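Local coordinates for SidF, inhibitor of growth family, member 3 (Legionella pneumophila subsp. pneumophila, PDB 4FYE), which probably removes a phosphate from the inositol headgroup of membrane phosphoinositides, as a phosphatidylinositol phosphate phosphatase, at residues A[600-605]-A[672-676]. The protein carries 1 engineered substitution. Numbering follows the deposited sequence.
Sequences YNSCAY and DGLYT
Tyr-675, whose CA-to-CB bond points toward helix 590-614 (chi1 t), lays one ring face over Tyr-605, CD1 to CE1 of Tyr-605 3.4 Å; the centroids are 4.5 Å apart, the planes oblique at 46°. Residues 600-605 are alpha-helical, with hydrogen bonds Ala-604 N to Tyr-600 O (2.8 Å) and Tyr-605 N to Asn-601 O (2.7 Å). Ala-604 meets the Tyr-675 ring edge, CB to CD2 3.8 Å; its small methyl lets the ring settle close. The Tyr-605 CA-to-CB bond points sideways relative to the loop, but with chi1 m its ring end reaches Tyr-675; its OH is hydrogen-bonded with Asn-663 ND2. The segments come nearest at Asn-601 and Tyr-675, CA to CA 6.0 Å. Here a helical side-chain amide ties down the irregular loop between helices 652-668 and 678-681: Asn-601 OD1 accepts from Tyr-675 N (2.7 Å), while its ND2 donates to Gly-673 O (3.0 Å). Asparagine suits because one amide supplies donor and acceptor. Gly-673 (phi/psi 71/12) turns the chain with a positive phi that glycine adopts easily; Leu-674 and Tyr-675 run extended. Leu-674 (chi1 m, chi2 t) sets CD1 over one Tyr-600 ring face, its CD2 closest, 3.7 Å from Tyr-600 CD1; both touch helix 522-583.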
loop_
_atom_site.group_PDB
_atom_site.type_symbol
_atom_site.label_atom_id
_atom_site.label_comp_id
_atom_site.label_asym_id
_atom_site.label_seq_id
_atom_site.Cartn_x
_atom_site.Cartn_y
_atom_site.Cartn_z
ATOM N N TYR A 600 21.333 -12.291 6.621
ATOM C CA TYR A 600 20.632 -12.822 7.753
ATOM C C TYR A 600 19.125 -12.504 7.762
ATOM O O TYR A 600 18.305 -13.320 8.205
ATOM C CB TYR A 600 21.236 -12.235 9.002
ATOM C CG TYR A 600 20.531 -12.726 10.196
ATOM C CD1 TYR A 600 19.373 -12.081 10.670
ATOM C CD2 TYR A 600 20.955 -13.893 10.820
ATOM C CE1 TYR A 600 18.694 -12.576 11.773
ATOM C CE2 TYR A 600 20.291 -14.404 11.917
ATOM C CZ TYR A 600 19.169 -13.742 12.393
ATOM O OH TYR A 600 18.533 -14.274 13.482
ATOM N N ASN A 601 18.756 -11.303 7.336
ATOM C CA ASN A 601 17.363 -10.925 7.449
ATOM C C ASN A 601 16.502 -11.672 6.444
ATOM O O ASN A 601 15.432 -12.147 6.804
ATOM C CB ASN A 601 17.185 -9.395 7.433
ATOM C CG ASN A 601 17.473 -8.775 8.795
ATOM O OD1 ASN A 601 17.289 -9.414 9.870
ATOM N ND2 ASN A 601 17.917 -7.535 8.781
ATOM N N SER A 602 17.009 -11.792 5.209
ATOM C CA SER A 602 16.493 -12.669 4.180
ATOM C C SER A 602 16.228 -14.032 4.745
ATOM O O SER A 602 15.116 -14.526 4.650
ATOM C CB SER A 602 17.540 -12.837 3.099
ATOM O OG SER A 602 17.651 -11.679 2.296
ATOM N N CYS A 603 17.235 -14.661 5.338
ATOM C CA CYS A 603 17.017 -15.975 5.914
ATOM C C CYS A 603 15.966 -15.947 7.020
ATOM O O CYS A 603 15.095 -16.831 7.084
ATOM C CB CYS A 603 18.318 -16.537 6.472
ATOM S SG CYS A 603 19.517 -16.737 5.166
ATOM N N ALA A 604 16.018 -14.925 7.877
ATOM C CA ALA A 604 15.123 -14.913 9.024
ATOM C C ALA A 604 13.720 -14.732 8.547
ATOM O O ALA A 604 12.858 -15.455 9.005
ATOM C CB ALA A 604 15.500 -13.872 10.064
ATOM N N TYR A 605 13.483 -13.826 7.602
ATOM C CA TYR A 605 12.113 -13.626 7.107
ATOM C C TYR A 605 11.575 -14.887 6.455
ATOM O O TYR A 605 10.477 -15.337 6.756
ATOM C CB TYR A 605 12.006 -12.446 6.152
ATOM C CG TYR A 605 12.169 -11.097 6.851
ATOM C CD1 TYR A 605 11.424 -10.779 8.000
ATOM C CD2 TYR A 605 13.038 -10.126 6.338
ATOM C CE1 TYR A 605 11.573 -9.548 8.614
ATOM C CE2 TYR A 605 13.225 -8.893 6.950
ATOM C CZ TYR A 605 12.505 -8.608 8.081
ATOM O OH TYR A 605 12.680 -7.390 8.665
ATOM N N ASP A 672 21.921 -4.414 16.223
ATOM C CA ASP A 672 22.327 -5.315 15.155
ATOM C C ASP A 672 21.897 -4.897 13.767
ATOM O O ASP A 672 22.564 -5.225 12.802
ATOM C CB ASP A 672 21.609 -6.640 15.400
ATOM C CG ASP A 672 22.464 -7.617 16.068
ATOM O OD1 ASP A 672 23.670 -7.383 15.952
ATOM O OD2 ASP A 672 21.980 -8.594 16.698
ATOM N N GLY A 673 20.742 -4.226 13.668
ATOM C CA GLY A 673 19.982 -4.207 12.424
ATOM C C GLY A 673 19.329 -5.567 12.131
ATOM O O GLY A 673 18.848 -5.798 11.034
ATOM N N LEU A 674 19.302 -6.476 13.094
ATOM C CA LEU A 674 18.858 -7.846 12.819
ATOM C C LEU A 674 17.450 -8.217 13.312
ATOM O O LEU A 674 17.023 -7.873 14.432
ATOM C CB LEU A 674 19.862 -8.838 13.402
ATOM C CG LEU A 674 21.301 -8.845 12.848
ATOM C CD1 LEU A 674 22.023 -9.997 13.552
ATOM C CD2 LEU A 674 21.389 -8.992 11.332
ATOM N N TYR A 675 16.733 -8.967 12.494
ATOM C CA TYR A 675 15.333 -9.224 12.794
ATOM C C TYR A 675 15.110 -10.274 13.898
ATOM O O TYR A 675 15.478 -11.420 13.707
ATOM C CB TYR A 675 14.611 -9.600 11.506
ATOM C CG TYR A 675 13.234 -10.139 11.721
ATOM C CD1 TYR A 675 12.148 -9.259 11.924
ATOM C CD2 TYR A 675 12.995 -11.517 11.714
ATOM C CE1 TYR A 675 10.890 -9.742 12.119
ATOM C CE2 TYR A 675 11.711 -12.013 11.928
ATOM C CZ TYR A 675 10.676 -11.112 12.119
ATOM O OH TYR A 675 9.406 -11.559 12.329
ATOM N N THR A 676 14.474 -9.881 15.014
ATOM C CA THR A 676 14.131 -10.786 16.157
ATOM C C THR A 676 12.686 -11.315 16.168
ATOM O O THR A 676 12.370 -12.273 16.880
ATOM C CB THR A 676 14.307 -10.081 17.521
ATOM O OG1 THR A 676 13.367 -8.974 17.674
ATOM C CG2 THR A 676 15.726 -9.600 17.672
#